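Local coordinates for serpin-ZX (Arabidopsis thaliana, PDB 3LE2), which inhibits target proteases such as metacaspase-9 and RD21A, becoming covalently bound once its reactive centre loop is cleaved, and so limits programmed cell death, at residues F220-L225 and S237-L242. Sequence-based numbering, arbitrary orientation.
Sequences FKVLGL and SMYFYL. With ACT (acetate ion), chain C.
Phe-240 has CG anti to its own carbonyl carbon (chi1 -60°), and the ring beyond it lies beside Leu-223 and Leu-225 of the partner strand. Leu-223, with CG anti to its backbone N (chi1 161°), lies alongside the ring and sets CD2 3.8 Å from Phe-240 CD2. Leu-225 comes in at a slant, with CD1 3.6 Å from Phe-240 CE2. Phe-364 of strand 361-365 packs on both Leu-223 and Phe-240.

On the other face, Val-222 and Tyr-241 point the same way. Val-222 CG2 is 3.6 Å from Tyr-241 CD1, while CG1 sits over the ring, near its rim. Gly-224 has no side chain here, and the Tyr-239 ring lies against it, with CD1 3.5 Å from Gly-224 CA. Tyr-239 OH is hydrogen-bonded to Asn-377 OD1. An acetate ion, probably from the crystallisation liquor, has its OXT at the edge of the Tyr-239 ring.

Six backbone hydrogen bonds join the strands, two each at Lys-221/Leu-242, Leu-223/Phe-240 and Leu-225/Met-238. Phe-240 N to Leu-223 O measures 2.8 Å. Met-238 N, 3.0 Å from Leu-225 O, stands farther out of its acceptor's carbonyl plane (49°) than the other five donors.

Strand 212-217 flanks residues 220-225, and strand 370-376 flanks residues 237-242. The pair is an antiparallel beta hairpin inside the serpin fold, consistent with the central strands of beta-sheet B.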
loop_
_atom_site.group_PDB
_atom_site.type_symbol
_atom_site.label_atom_id
_atom_site.label_comp_id
_atom_site.label_asym_id
_atom_site.label_seq_id
_atom_site.Cartn_x
_atom_site.Cartn_y
_atom_site.Cartn_z
ATOM N N PHE A 220 7.647 -12.076 -18.033
ATOM C CA PHE A 220 8.015 -10.993 -17.126
ATOM C C PHE A 220 9.196 -11.343 -16.255
ATOM O O PHE A 220 9.652 -12.477 -16.235
ATOM C CB PHE A 220 6.837 -10.606 -16.231
ATOM C CG PHE A 220 6.343 -11.723 -15.352
ATOM C CD1 PHE A 220 5.484 -12.699 -15.854
ATOM C CD2 PHE A 220 6.725 -11.797 -14.016
ATOM C CE1 PHE A 220 5.020 -13.730 -15.035
ATOM C CE2 PHE A 220 6.266 -12.838 -13.193
ATOM C CZ PHE A 220 5.409 -13.789 -13.704
ATOM N N LYS A 221 9.692 -10.346 -15.537
ATOM C CA LYS A 221 10.752 -10.555 -14.574
ATOM C C LYS A 221 10.413 -9.886 -13.252
ATOM O O LYS A 221 9.578 -8.978 -13.196
ATOM C CB LYS A 221 12.064 -10.022 -15.112
ATOM C CG LYS A 221 12.573 -10.779 -16.317
ATOM C CD LYS A 221 13.702 -10.006 -16.972
ATOM C CE LYS A 221 13.945 -10.492 -18.376
ATOM N NZ LYS A 221 15.117 -9.784 -18.956
ATOM N N VAL A 222 11.043 -10.357 -12.182
ATOM C CA VAL A 222 10.869 -9.735 -10.880
ATOM C C VAL A 222 12.204 -9.382 -10.237
ATOM O O VAL A 222 13.142 -10.187 -10.240
ATOM C CB VAL A 222 10.067 -10.619 -9.925
ATOM C CG1 VAL A 222 9.867 -9.896 -8.589
ATOM C CG2 VAL A 222 8.730 -10.982 -10.552
ATOM N N LEU A 223 12.283 -8.158 -9.713
ATOM C CA LEU A 223 13.459 -7.698 -8.980
ATOM C C LEU A 223 13.061 -7.397 -7.542
ATOM O O LEU A 223 12.033 -6.774 -7.306
ATOM C CB LEU A 223 14.049 -6.451 -9.628
ATOM C CG LEU A 223 14.971 -5.617 -8.731
ATOM C CD1 LEU A 223 16.308 -6.297 -8.510
ATOM C CD2 LEU A 223 15.166 -4.234 -9.329
ATOM N N GLY A 224 13.845 -7.881 -6.580
ATOM C CA GLY A 224 13.622 -7.537 -5.187
ATOM C C GLY A 224 14.737 -6.629 -4.699
ATOM O O GLY A 224 15.909 -6.912 -4.947
ATOM N N LEU A 225 14.379 -5.533 -4.034
ATOM C CA LEU A 225 15.365 -4.627 -3.405
ATOM C C LEU A 225 15.083 -4.472 -1.917
ATOM O O LEU A 225 14.210 -3.694 -1.534
ATOM C CB LEU A 225 15.352 -3.232 -4.053
ATOM C CG LEU A 225 15.800 -3.040 -5.505
ATOM C CD1 LEU A 225 15.642 -1.608 -5.908
ATOM C CD2 LEU A 225 17.238 -3.461 -5.714
ATOM N N SER A 237 11.042 -5.156 1.766
ATOM C CA SER A 237 11.635 -5.115 0.430
ATOM C C SER A 237 10.658 -4.474 -0.549
ATOM O O SER A 237 9.450 -4.400 -0.296
ATOM C CB SER A 237 11.996 -6.522 -0.059
ATOM O OG SER A 237 12.789 -7.193 0.896
ATOM N N MET A 238 11.188 -4.009 -1.668
ATOM C CA MET A 238 10.347 -3.525 -2.751
ATOM C C MET A 238 10.543 -4.461 -3.921
ATOM O O MET A 238 11.666 -4.850 -4.245
ATOM C CB MET A 238 10.678 -2.065 -3.141
ATOM C CG MET A 238 9.908 -1.558 -4.379
ATOM S SD MET A 238 10.258 0.153 -4.843
ATOM C CE MET A 238 9.260 1.029 -3.632
ATOM N N TYR A 239 9.440 -4.847 -4.538
ATOM C CA TYR A 239 9.495 -5.745 -5.665
ATOM C C TYR A 239 9.012 -5.029 -6.910
ATOM O O TYR A 239 8.043 -4.244 -6.862
ATOM C CB TYR A 239 8.665 -7.005 -5.380
ATOM C CG TYR A 239 9.250 -7.817 -4.243
ATOM C CD1 TYR A 239 10.349 -8.647 -4.445
ATOM C CD2 TYR A 239 8.728 -7.718 -2.965
ATOM C CE1 TYR A 239 10.909 -9.361 -3.394
ATOM C CE2 TYR A 239 9.261 -8.431 -1.925
ATOM C CZ TYR A 239 10.350 -9.255 -2.136
ATOM O OH TYR A 239 10.855 -9.953 -1.067
ATOM N N PHE A 240 9.712 -5.292 -8.013
ATOM C CA PHE A 240 9.396 -4.719 -9.317
ATOM C C PHE A 240 8.977 -5.849 -10.238
ATOM O O PHE A 240 9.717 -6.815 -10.396
ATOM C CB PHE A 240 10.620 -4.025 -9.914
ATOM C CG PHE A 240 11.151 -2.894 -9.077
ATOM C CD1 PHE A 240 11.020 -1.586 -9.500
ATOM C CD2 PHE A 240 11.788 -3.145 -7.869
ATOM C CE1 PHE A 240 11.505 -0.543 -8.740
ATOM C CE2 PHE A 240 12.276 -2.108 -7.102
ATOM C CZ PHE A 240 12.133 -0.805 -7.540
ATOM N N TYR A 241 7.787 -5.722 -10.822
ATOM C CA TYR A 241 7.268 -6.713 -11.746
ATOM C C TYR A 241 7.238 -6.113 -13.135
ATOM O O TYR A 241 6.389 -5.270 -13.445
ATOM C CB TYR A 241 5.880 -7.197 -11.319
ATOM C CG TYR A 241 5.849 -7.666 -9.884
ATOM C CD1 TYR A 241 5.817 -9.033 -9.562
ATOM C CD2 TYR A 241 5.861 -6.745 -8.842
ATOM C CE1 TYR A 241 5.795 -9.458 -8.226
ATOM C CE2 TYR A 241 5.838 -7.153 -7.516
ATOM C CZ TYR A 241 5.806 -8.499 -7.209
ATOM O OH TYR A 241 5.787 -8.857 -5.881
ATOM N N LEU A 242 8.169 -6.578 -13.964
ATOM C CA LEU A 242 8.455 -5.987 -15.260
ATOM C C LEU A 242 8.049 -6.889 -16.434
ATOM O O LEU A 242 8.704 -7.883 -16.713
ATOM C CB LEU A 242 9.949 -5.679 -15.329
ATOM C CG LEU A 242 10.505 -4.897 -16.517
ATOM C CD1 LEU A 242 9.966 -3.481 -16.513
ATOM C CD2 LEU A 242 12.033 -4.894 -16.479
HETATM C C ACT C . 14.175 -10.480 -1.552
HETATM O O ACT C . 14.317 -9.277 -1.192
HETATM O OXT ACT C . 13.755 -10.673 -2.721
HETATM C CH3 ACT C . 14.497 -11.631 -0.642
#